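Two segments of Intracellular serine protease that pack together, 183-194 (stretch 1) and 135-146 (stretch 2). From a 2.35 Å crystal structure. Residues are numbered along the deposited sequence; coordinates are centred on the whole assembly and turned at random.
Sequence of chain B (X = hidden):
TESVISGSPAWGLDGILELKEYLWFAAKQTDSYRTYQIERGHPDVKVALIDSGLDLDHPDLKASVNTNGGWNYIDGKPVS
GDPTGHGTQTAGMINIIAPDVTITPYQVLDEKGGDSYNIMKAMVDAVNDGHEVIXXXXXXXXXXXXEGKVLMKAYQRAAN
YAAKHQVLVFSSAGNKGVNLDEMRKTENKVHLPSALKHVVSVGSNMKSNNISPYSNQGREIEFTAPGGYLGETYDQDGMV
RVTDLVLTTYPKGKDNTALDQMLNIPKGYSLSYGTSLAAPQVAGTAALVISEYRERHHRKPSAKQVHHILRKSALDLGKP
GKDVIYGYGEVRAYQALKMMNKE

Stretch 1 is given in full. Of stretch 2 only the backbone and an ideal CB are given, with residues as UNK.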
# COMPACT_ATOMS: atom_id res chain seq x y z
N MET B 183 -21.23 4.92 -2.10
CA MET B 183 -21.18 3.48 -1.86
C MET B 183 -21.58 3.19 -0.42
O MET B 183 -22.21 2.18 -0.11
CB MET B 183 -19.79 2.91 -2.16
CG MET B 183 -19.75 1.40 -2.02
SD MET B 183 -18.15 0.66 -2.33
CE MET B 183 -17.28 1.21 -0.86
N ARG B 184 -21.24 4.12 0.47
CA ARG B 184 -21.53 3.92 1.87
C ARG B 184 -23.00 4.13 2.21
O ARG B 184 -23.55 3.36 2.99
CB ARG B 184 -20.69 4.86 2.72
CG ARG B 184 -20.85 4.52 4.18
CD ARG B 184 -20.09 5.38 5.12
NE ARG B 184 -20.07 4.72 6.43
CZ ARG B 184 -19.14 4.92 7.36
NH1 ARG B 184 -18.12 5.73 7.12
NH2 ARG B 184 -19.23 4.27 8.51
N LYS B 185 -23.63 5.16 1.63
CA LYS B 185 -25.03 5.46 1.93
C LYS B 185 -25.96 4.45 1.25
O LYS B 185 -26.93 3.99 1.83
CB LYS B 185 -25.37 6.89 1.50
CG LYS B 185 -26.86 7.20 1.41
CD LYS B 185 -27.18 8.68 1.71
CE LYS B 185 -27.47 9.48 0.44
NZ LYS B 185 -28.90 9.89 0.33
N THR B 186 -25.60 4.05 0.04
CA THR B 186 -26.41 3.12 -0.72
C THR B 186 -26.18 1.66 -0.32
O THR B 186 -27.14 0.90 -0.12
CB THR B 186 -26.15 3.27 -2.25
OG1 THR B 186 -26.65 4.54 -2.68
CG2 THR B 186 -26.87 2.22 -3.02
N GLU B 187 -24.92 1.24 -0.22
CA GLU B 187 -24.63 -0.17 -0.04
C GLU B 187 -24.17 -0.52 1.37
O GLU B 187 -23.95 -1.69 1.68
CB GLU B 187 -23.57 -0.62 -1.03
CG GLU B 187 -23.91 -0.30 -2.46
CD GLU B 187 -23.07 -1.12 -3.43
OE1 GLU B 187 -21.81 -1.00 -3.38
OE2 GLU B 187 -23.67 -1.87 -4.23
N ASN B 188 -24.05 0.50 2.21
CA ASN B 188 -23.47 0.35 3.54
C ASN B 188 -22.09 -0.36 3.52
O ASN B 188 -21.73 -1.10 4.44
CB ASN B 188 -24.43 -0.40 4.47
CG ASN B 188 -24.10 -0.15 5.94
OD1 ASN B 188 -23.82 0.98 6.34
ND2 ASN B 188 -24.11 -1.21 6.74
N LYS B 189 -21.31 -0.09 2.48
CA LYS B 189 -19.96 -0.66 2.39
C LYS B 189 -18.92 0.43 2.51
O LYS B 189 -19.18 1.61 2.28
CB LYS B 189 -19.74 -1.42 1.09
CG LYS B 189 -20.68 -2.56 0.86
CD LYS B 189 -20.37 -3.21 -0.47
CE LYS B 189 -21.19 -4.47 -0.70
NZ LYS B 189 -20.79 -5.12 -1.97
N VAL B 190 -17.72 -0.00 2.87
CA VAL B 190 -16.59 0.87 3.08
C VAL B 190 -15.37 0.16 2.49
O VAL B 190 -15.33 -1.08 2.44
CB VAL B 190 -16.45 1.20 4.57
CG1 VAL B 190 -15.91 -0.00 5.35
CG2 VAL B 190 -15.63 2.42 4.79
N HIS B 191 -14.42 0.91 1.94
CA HIS B 191 -13.22 0.31 1.38
C HIS B 191 -12.13 0.41 2.44
O HIS B 191 -11.77 1.52 2.84
CB HIS B 191 -12.80 1.01 0.06
CG HIS B 191 -11.66 0.35 -0.67
ND1 HIS B 191 -10.41 0.94 -0.79
CD2 HIS B 191 -11.58 -0.83 -1.33
CE1 HIS B 191 -9.62 0.16 -1.50
NE2 HIS B 191 -10.30 -0.93 -1.83
N LEU B 192 -11.59 -0.72 2.88
CA LEU B 192 -10.64 -0.77 4.00
C LEU B 192 -9.30 -1.34 3.52
O LEU B 192 -9.29 -2.34 2.80
CB LEU B 192 -11.22 -1.63 5.11
CG LEU B 192 -12.54 -1.15 5.72
CD1 LEU B 192 -13.09 -2.22 6.58
CD2 LEU B 192 -12.27 0.05 6.57
N PRO B 193 -8.17 -0.76 3.96
CA PRO B 193 -8.03 0.26 5.02
C PRO B 193 -8.11 1.71 4.57
O PRO B 193 -7.94 2.60 5.40
CB PRO B 193 -6.62 -0.02 5.56
CG PRO B 193 -5.84 -0.45 4.31
CD PRO B 193 -6.85 -1.21 3.46
N SER B 194 -8.38 1.95 3.29
CA SER B 194 -8.29 3.30 2.73
C SER B 194 -9.25 4.29 3.39
O SER B 194 -8.97 5.49 3.44
CB SER B 194 -8.53 3.26 1.21
OG SER B 194 -9.88 3.02 0.91
N UNK B 135 3.02 0.96 2.86
CA UNK B 135 2.20 1.03 1.67
C UNK B 135 1.30 -0.19 1.58
O UNK B 135 1.80 -1.33 1.57
CB UNK B 135 3.07 1.15 0.42
N UNK B 136 -0.01 0.03 1.49
CA UNK B 136 -0.95 -1.09 1.33
C UNK B 136 -1.75 -0.96 0.02
O UNK B 136 -2.78 -0.30 -0.03
CB UNK B 136 -1.90 -1.15 2.52
N UNK B 137 -1.26 -1.60 -1.04
CA UNK B 137 -1.88 -1.46 -2.36
C UNK B 137 -2.93 -2.55 -2.59
O UNK B 137 -2.89 -3.29 -3.58
CB UNK B 137 -0.81 -1.52 -3.46
N UNK B 138 -3.85 -2.64 -1.66
CA UNK B 138 -4.93 -3.62 -1.72
C UNK B 138 -5.98 -3.18 -0.72
O UNK B 138 -5.74 -2.29 0.11
CB UNK B 138 -4.44 -5.04 -1.43
N UNK B 139 -7.17 -3.75 -0.81
CA UNK B 139 -8.24 -3.37 0.09
C UNK B 139 -9.39 -4.34 -0.04
O UNK B 139 -9.37 -5.21 -0.90
CB UNK B 139 -8.71 -1.94 -0.19
N UNK B 140 -10.38 -4.20 0.83
CA UNK B 140 -11.57 -5.02 0.73
C UNK B 140 -12.76 -4.09 0.80
O UNK B 140 -12.68 -3.02 1.42
CB UNK B 140 -11.62 -6.09 1.83
N UNK B 141 -13.86 -4.48 0.15
CA UNK B 141 -15.13 -3.75 0.28
C UNK B 141 -15.99 -4.46 1.32
O UNK B 141 -16.49 -5.56 1.09
CB UNK B 141 -15.86 -3.66 -1.06
N UNK B 142 -16.12 -3.81 2.47
CA UNK B 142 -16.68 -4.44 3.65
C UNK B 142 -18.05 -3.88 4.01
O UNK B 142 -18.20 -2.67 4.21
CB UNK B 142 -15.72 -4.27 4.83
N UNK B 143 -19.03 -4.78 4.15
CA UNK B 143 -20.35 -4.38 4.63
C UNK B 143 -20.27 -4.06 6.10
O UNK B 143 -19.72 -4.84 6.88
CB UNK B 143 -21.39 -5.47 4.37
N UNK B 144 -20.82 -2.92 6.47
CA UNK B 144 -20.78 -2.51 7.86
C UNK B 144 -22.01 -3.04 8.62
O UNK B 144 -22.74 -2.28 9.25
CB UNK B 144 -20.70 -0.98 7.96
N UNK B 145 -22.24 -4.34 8.54
CA UNK B 145 -23.15 -4.98 9.49
C UNK B 145 -22.39 -5.15 10.82
O UNK B 145 -21.31 -4.59 10.98
CB UNK B 145 -23.66 -6.32 8.96
N UNK B 146 -22.93 -5.96 11.73
CA UNK B 146 -22.31 -6.13 13.05
C UNK B 146 -20.85 -6.56 12.96
O UNK B 146 -19.97 -5.94 13.58
CB UNK B 146 -23.09 -7.16 13.87

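Strand 140-143 runs antiparallel to strand 189-192, and four backbone hydrogen bonds tie positions 140 and 142 to Leu192 and Val190. Along the extended strand, side chains from 140 to 143 alternate between the face of Val190 and Leu192 and the face of Lys189 and His191.

Positions 135, 137 and 146 are out of reach of stretch 1, and at 138 the CB points away. The contact sets no preference at these four. They are Asn135, Ser137, Arg146 and Thr138.

At position 136 the CB points toward stretch 1 and lies 4.4 Å from CG of Pro193. An apolar side chain would suit this. It is Ile136, whose CD1 packs 3.8 Å from Pro193 CG.

At position 139 an ideal CB would lie 2.5 Å from NE2 of His191, a clash, and 3.1 Å from O of Leu192. The backbone is also very extended, at phi -169° and psi 173°. Glycine fits best. It is Gly139, and its CA sits 3.1 Å from Leu192 O.

Position 140 puts its CB on the face of Val190 and Leu192, with Leu192 O 4.5 Å away. A small or medium side chain would do. It is Ser140.

Position 141 lies on the other face, beside His191, with CB 4.6 Å from Lys189 CD and 5.0 Å from Met183 SD. A long apolar or aromatic side chain could cover these groups. It is Tyr141, chi1 m. His191 CD2 lies over one face of its ring, 3.3 Å from Tyr141 CZ, with the two ring planes oblique at 47°. Met183 SD meets the ring edge, 3.6 Å from Tyr141 CD2.

At position 142 the CB is 3.8 Å from Leu192 CD1, on the Val190 side of the sheet. Valine, isoleucine or threonine would suit a strand here. It is Thr142, with OG1 3.5 Å from Leu192 CD1.

Position 143 pairs with Lys189, whose CG is 4.6 Å from the CB. Small or polar residues would fit, as would an acid near the lysine chain. It is Ser143.

At position 144 the CB points toward stretch 1, 3.6 Å from Asn188 ND2, with Val190 and the Arg184 side chain beyond. A branched apolar residue could reach both. It is Leu144. Leu144 CD2 packs 3.9 Å from Val190 CG1, and Leu144 CD1 lies 3.3 Å from Arg184 NH2. Leu144 N donates a hydrogen bond to Asn188 O at 2.9 Å.

Position 145 points sideways, just before a helix, where Asp, Ser, Thr or Asn could cap. It is Asp145, the N-cap.

Stretch 2, residues 135-146: NISTGSYTSLDR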
# COMPACT_ATOMS: atom_id res chain seq x y z
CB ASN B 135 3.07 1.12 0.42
CG ASN B 135 2.26 1.26 -0.83
OD1 ASN B 135 1.95 2.38 -1.28
ND2 ASN B 135 1.87 0.14 -1.38
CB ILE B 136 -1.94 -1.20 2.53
CG1 ILE B 136 -1.20 -1.21 3.87
CG2 ILE B 136 -2.78 -2.46 2.43
CD1 ILE B 136 -2.12 -1.01 5.08
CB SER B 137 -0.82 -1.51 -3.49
OG SER B 137 -0.20 -0.26 -3.69
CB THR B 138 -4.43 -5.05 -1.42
OG1 THR B 138 -5.47 -6.00 -1.70
CG2 THR B 138 -3.94 -5.18 0.03
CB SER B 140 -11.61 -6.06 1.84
OG SER B 140 -11.84 -5.43 3.10
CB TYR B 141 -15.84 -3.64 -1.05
CG TYR B 141 -15.04 -2.86 -2.06
CD1 TYR B 141 -14.02 -3.48 -2.78
CD2 TYR B 141 -15.29 -1.50 -2.30
CE1 TYR B 141 -13.28 -2.79 -3.71
CE2 TYR B 141 -14.55 -0.79 -3.24
CZ TYR B 141 -13.54 -1.45 -3.95
OH TYR B 141 -12.78 -0.78 -4.90
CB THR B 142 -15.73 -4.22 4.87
OG1 THR B 142 -14.46 -4.83 4.62
CG2 THR B 142 -16.33 -4.76 6.16
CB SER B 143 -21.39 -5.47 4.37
OG SER B 143 -21.43 -5.83 2.99
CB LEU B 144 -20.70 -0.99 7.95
CG LEU B 144 -19.35 -0.41 7.53
CD1 LEU B 144 -19.35 1.11 7.65
CD2 LEU B 144 -18.24 -1.01 8.35
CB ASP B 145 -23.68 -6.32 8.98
CG ASP B 145 -22.59 -7.29 8.62
OD1 ASP B 145 -21.42 -7.10 9.05
OD2 ASP B 145 -22.90 -8.28 7.93
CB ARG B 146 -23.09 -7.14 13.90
CG ARG B 146 -22.69 -7.09 15.38
CD ARG B 146 -23.25 -8.25 16.20
NE ARG B 146 -23.01 -9.55 15.56
CZ ARG B 146 -21.84 -10.20 15.59
NH1 ARG B 146 -20.81 -9.66 16.22
NH2 ARG B 146 -21.71 -11.37 14.98
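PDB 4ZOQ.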